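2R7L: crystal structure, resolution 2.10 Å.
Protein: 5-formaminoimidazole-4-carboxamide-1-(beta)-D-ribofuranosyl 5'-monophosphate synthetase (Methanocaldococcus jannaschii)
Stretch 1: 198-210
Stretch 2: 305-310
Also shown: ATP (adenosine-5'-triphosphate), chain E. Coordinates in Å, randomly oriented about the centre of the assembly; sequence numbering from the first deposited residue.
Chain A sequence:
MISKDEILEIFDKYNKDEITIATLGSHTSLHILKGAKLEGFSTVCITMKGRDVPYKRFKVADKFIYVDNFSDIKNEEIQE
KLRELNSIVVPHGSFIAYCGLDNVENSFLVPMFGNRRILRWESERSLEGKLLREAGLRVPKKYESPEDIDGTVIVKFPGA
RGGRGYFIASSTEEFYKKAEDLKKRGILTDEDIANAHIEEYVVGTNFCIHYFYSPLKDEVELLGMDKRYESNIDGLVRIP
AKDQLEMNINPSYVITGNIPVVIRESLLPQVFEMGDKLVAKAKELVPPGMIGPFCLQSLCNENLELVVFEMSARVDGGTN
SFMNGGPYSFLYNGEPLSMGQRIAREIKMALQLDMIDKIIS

Stretch 1 (198-210) IEEYVVGTNFCIH
Stretch 2 305-310: ELVVFE

Residues 198-210 and 305-310 of this ATP-binding synthetase bury 290 Å², counting both sides. Their direct contacts are between side chains, no hydrogen bond joins them directly, and one water bridge reaches the main-chain O of F309. In stretch 1, a strand arriving from earlier in the chain runs through 198-200, a loop follows, and a second strand runs on through F207 and I209 and continues onward. Stretch 2 is a strand through L306 and V307, and the chain turns a corner at F309. The first strand, I198 to E200, runs antiparallel to L306-V308. Backbone phi/psi values are extended nearly throughout, for example -140/159 at E199 and -111/121 at V307; F309, at -99/-11, departs from this and makes the corner. The register places the CA of V202 7.7 Å from the CA of V307 and the CA of F207 8.5 Å from the CA of L306, separations too wide for backbone pairing but right for interlocking side chains.

I198 (chi1 m, chi2 t) lies out of reach. E199 points toward stretch 2 with chi1 p and chi2 t, and its carboxylate serves several partners. E199 OE2 accepts a hydrogen bond from ATP N6 at 2.8 Å and lies 4.1 Å from F309 CB. Water 1 donates to E199 OE1 at 2.6 Å and to F309 O at 2.7 Å, bridging the stretches. An acid suits this buried site because it accepts from both the adenine amino group and the water.

The next residues hold the base largely through backbone. E200 O accepts a hydrogen bond from ATP N6 at 3.0 Å, while its side chain (chi1 and chi2 t) makes no contact with stretch 2. Y201, chi1 t and chi2 99°, has ATP C2 over one face of its ring. V202 N donates to ATP N1 at 2.9 Å. The V202 side chain, chi1 t, points toward stretch 2, bringing CG2 to 3.9 Å from CG1 of V307, also chi1 t. Two compact branched residues thus fill the space between the two stretches without needing a polar partner.

V203, chi1 t, is out of reach, and G204 adopts -168/-163. T205 (chi1 p) points sideways and makes no contact. N206 also starts sideways, but with chi1 t and chi2 -147° its end comes nearer: ND2 lies 4.0 Å from F309 CE2, at the edge of the ring and near its plane. Both amide atoms are hydrogen-bonded elsewhere in the structure, so this contact leaves no polar group unsatisfied. F309 itself has chi1 p and chi2 85°; its CE1 is 3.7 Å from ATP C3', so the ring packs against the ribose as well.

F207 (chi1 m, chi2 -86°) places CD2 4.1 Å from CD2 of L306, which approaches the ring obliquely; an apolar ring suits this buried place beside a methyl. C208, chi1 m, makes no contact. I209 points toward stretch 2 with chi1 m and chi2 t, setting CD1 4.2 Å from CD1 of L306. Leucine, here chi1 m and chi2 t, suits this place because its forked end meets two hydrophobic neighbours, one methyl approaching each. H210, chi1 m, lies beyond reach.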

# COMPACT_ATOMS: atom_id res chain seq x y z
N ILE A 198 -13.24 -1.01 -48.93
CA ILE A 198 -12.69 0.32 -49.15
C ILE A 198 -13.41 1.31 -48.27
O ILE A 198 -14.64 1.42 -48.33
CB ILE A 198 -12.89 0.77 -50.63
CG1 ILE A 198 -12.39 -0.32 -51.59
CG2 ILE A 198 -12.21 2.11 -50.89
CD1 ILE A 198 -12.74 -0.06 -53.04
N GLU A 199 -12.66 2.04 -47.44
CA GLU A 199 -13.27 3.07 -46.61
C GLU A 199 -12.43 4.33 -46.52
O GLU A 199 -11.22 4.33 -46.76
CB GLU A 199 -13.59 2.55 -45.20
CG GLU A 199 -12.37 2.03 -44.43
CD GLU A 199 -12.69 1.66 -42.99
OE1 GLU A 199 -13.84 1.25 -42.71
OE2 GLU A 199 -11.79 1.76 -42.13
N GLU A 200 -13.10 5.42 -46.16
CA GLU A 200 -12.45 6.69 -45.94
C GLU A 200 -11.22 6.56 -45.05
O GLU A 200 -11.29 5.99 -43.96
CB GLU A 200 -13.45 7.65 -45.30
CG GLU A 200 -12.85 8.95 -44.81
CD GLU A 200 -13.86 9.79 -44.07
OE1 GLU A 200 -14.94 9.26 -43.73
OE2 GLU A 200 -13.57 10.98 -43.84
N TYR A 201 -10.08 7.06 -45.51
CA TYR A 201 -8.91 7.14 -44.66
C TYR A 201 -9.15 8.31 -43.71
O TYR A 201 -9.24 9.46 -44.14
CB TYR A 201 -7.64 7.37 -45.49
CG TYR A 201 -6.37 7.19 -44.68
CD1 TYR A 201 -5.66 6.00 -44.74
CD2 TYR A 201 -5.91 8.20 -43.83
CE1 TYR A 201 -4.50 5.82 -43.99
CE2 TYR A 201 -4.76 8.03 -43.07
CZ TYR A 201 -4.06 6.83 -43.16
OH TYR A 201 -2.92 6.65 -42.42
N VAL A 202 -9.30 8.01 -42.41
CA VAL A 202 -9.50 9.07 -41.43
C VAL A 202 -8.14 9.56 -40.94
O VAL A 202 -7.30 8.76 -40.53
CB VAL A 202 -10.36 8.61 -40.24
CG1 VAL A 202 -10.42 9.71 -39.17
CG2 VAL A 202 -11.78 8.24 -40.71
N VAL A 203 -7.93 10.87 -40.99
CA VAL A 203 -6.63 11.41 -40.60
C VAL A 203 -6.70 12.01 -39.21
O VAL A 203 -7.19 13.12 -39.01
CB VAL A 203 -6.11 12.44 -41.63
CG1 VAL A 203 -4.68 12.84 -41.30
CG2 VAL A 203 -6.20 11.87 -43.04
N GLY A 204 -6.20 11.27 -38.23
CA GLY A 204 -6.24 11.75 -36.86
C GLY A 204 -5.40 10.96 -35.88
O GLY A 204 -4.50 10.20 -36.27
N THR A 205 -5.69 11.15 -34.61
CA THR A 205 -4.96 10.51 -33.54
C THR A 205 -5.69 9.26 -33.05
O THR A 205 -6.90 9.30 -32.83
CB THR A 205 -4.74 11.50 -32.38
OG1 THR A 205 -5.91 12.32 -32.22
CG2 THR A 205 -3.58 12.41 -32.68
N ASN A 206 -4.96 8.16 -32.92
CA ASN A 206 -5.53 6.90 -32.47
C ASN A 206 -5.77 6.82 -30.96
O ASN A 206 -4.86 7.03 -30.15
CB ASN A 206 -4.63 5.74 -32.89
CG ASN A 206 -5.22 4.38 -32.54
OD1 ASN A 206 -4.48 3.45 -32.24
ND2 ASN A 206 -6.54 4.25 -32.61
N PHE A 207 -7.01 6.51 -30.60
CA PHE A 207 -7.38 6.21 -29.22
C PHE A 207 -8.19 4.94 -29.25
O PHE A 207 -9.32 4.94 -29.71
CB PHE A 207 -8.27 7.33 -28.66
CG PHE A 207 -7.56 8.64 -28.51
CD1 PHE A 207 -6.83 8.93 -27.37
CD2 PHE A 207 -7.65 9.61 -29.51
CE1 PHE A 207 -6.19 10.15 -27.23
CE2 PHE A 207 -7.00 10.82 -29.38
CZ PHE A 207 -6.27 11.09 -28.23
N CYS A 208 -7.59 3.84 -28.80
CA CYS A 208 -8.32 2.61 -28.56
C CYS A 208 -8.84 2.67 -27.12
O CYS A 208 -8.07 2.59 -26.17
CB CYS A 208 -7.44 1.39 -28.79
SG CYS A 208 -6.64 1.35 -30.45
N ILE A 209 -10.15 2.85 -26.98
CA ILE A 209 -10.77 3.12 -25.69
C ILE A 209 -11.34 1.85 -25.08
O ILE A 209 -12.20 1.18 -25.67
CB ILE A 209 -11.87 4.19 -25.85
CG1 ILE A 209 -11.28 5.44 -26.53
CG2 ILE A 209 -12.46 4.54 -24.49
CD1 ILE A 209 -12.30 6.33 -27.22
N HIS A 210 -10.85 1.51 -23.89
CA HIS A 210 -11.26 0.28 -23.24
C HIS A 210 -12.33 0.55 -22.18
O HIS A 210 -12.07 1.21 -21.16
CB HIS A 210 -10.05 -0.47 -22.69
CG HIS A 210 -8.93 -0.60 -23.68
ND1 HIS A 210 -8.83 -1.65 -24.56
CD2 HIS A 210 -7.87 0.20 -23.94
CE1 HIS A 210 -7.76 -1.50 -25.31
NE2 HIS A 210 -7.15 -0.38 -24.95
N GLU A 305 -13.75 14.98 -33.31
CA GLU A 305 -14.79 13.97 -33.40
C GLU A 305 -14.11 12.64 -33.46
O GLU A 305 -13.19 12.45 -34.26
CB GLU A 305 -15.63 14.16 -34.66
CG GLU A 305 -16.23 15.54 -34.83
CD GLU A 305 -16.82 15.76 -36.22
OE1 GLU A 305 -16.45 15.01 -37.16
OE2 GLU A 305 -17.65 16.68 -36.38
N LEU A 306 -14.56 11.71 -32.62
CA LEU A 306 -13.99 10.37 -32.62
C LEU A 306 -14.71 9.50 -33.63
O LEU A 306 -15.93 9.34 -33.58
CB LEU A 306 -14.06 9.76 -31.21
CG LEU A 306 -13.09 10.36 -30.18
CD1 LEU A 306 -13.56 10.07 -28.76
CD2 LEU A 306 -11.68 9.81 -30.39
N VAL A 307 -13.96 8.94 -34.57
CA VAL A 307 -14.51 8.09 -35.61
C VAL A 307 -14.05 6.67 -35.36
O VAL A 307 -12.84 6.41 -35.33
CB VAL A 307 -14.05 8.56 -37.04
CG1 VAL A 307 -14.62 7.66 -38.12
CG2 VAL A 307 -14.45 10.00 -37.29
N VAL A 308 -14.98 5.75 -35.17
CA VAL A 308 -14.58 4.39 -34.83
C VAL A 308 -14.51 3.47 -36.05
O VAL A 308 -15.50 3.24 -36.74
CB VAL A 308 -15.39 3.80 -33.63
CG1 VAL A 308 -16.53 4.69 -33.26
CG2 VAL A 308 -15.87 2.39 -33.93
N PHE A 309 -13.31 2.96 -36.30
CA PHE A 309 -13.05 2.15 -37.47
C PHE A 309 -13.08 0.68 -37.11
O PHE A 309 -13.08 -0.18 -37.99
CB PHE A 309 -11.70 2.53 -38.07
CG PHE A 309 -10.53 2.28 -37.16
CD1 PHE A 309 -9.94 1.03 -37.09
CD2 PHE A 309 -9.99 3.32 -36.40
CE1 PHE A 309 -8.84 0.80 -36.26
CE2 PHE A 309 -8.89 3.10 -35.57
CZ PHE A 309 -8.32 1.83 -35.50
N GLU A 310 -13.10 0.39 -35.81
CA GLU A 310 -13.18 -0.99 -35.34
C GLU A 310 -13.71 -1.05 -33.91
O GLU A 310 -13.81 -0.04 -33.22
CB GLU A 310 -11.83 -1.69 -35.45
CG GLU A 310 -11.66 -2.52 -36.71
CD GLU A 310 -12.65 -3.68 -36.80
OE1 GLU A 310 -12.80 -4.24 -37.91
OE2 GLU A 310 -13.27 -4.03 -35.78
PG ATP E . -5.93 -5.15 -34.90
O1G ATP E . -6.59 -6.27 -34.13
O2G ATP E . -6.14 -3.77 -34.31
O3G ATP E . -4.49 -5.44 -35.28
PB ATP E . -8.22 -4.58 -36.50
O1B ATP E . -8.83 -4.35 -35.14
O2B ATP E . -8.94 -5.49 -37.47
O3B ATP E . -6.71 -5.14 -36.32
PA ATP E . -7.93 -2.81 -38.75
O1A ATP E . -9.27 -2.31 -39.23
O2A ATP E . -7.21 -3.95 -39.42
O3A ATP E . -8.05 -3.12 -37.16
O5' ATP E . -6.94 -1.55 -38.74
C5' ATP E . -5.54 -1.76 -38.70
C4' ATP E . -4.87 -0.40 -38.68
O4' ATP E . -5.09 0.28 -39.92
C3' ATP E . -5.43 0.52 -37.61
O3' ATP E . -4.78 0.34 -36.35
C2' ATP E . -5.18 1.90 -38.19
O2' ATP E . -3.85 2.33 -37.88
C1' ATP E . -5.27 1.68 -39.70
N9 ATP E . -6.64 2.04 -40.12
C8 ATP E . -7.70 1.20 -40.10
N7 ATP E . -8.82 1.82 -40.53
C5 ATP E . -8.49 3.09 -40.84
C6 ATP E . -9.20 4.28 -41.37
N6 ATP E . -10.52 4.24 -41.64
N1 ATP E . -8.47 5.40 -41.54
C2 ATP E . -7.15 5.45 -41.26
N3 ATP E . -6.45 4.41 -40.79
C4 ATP E . -7.05 3.23 -40.56
O HOH W 1 -13.79 -0.18 -40.58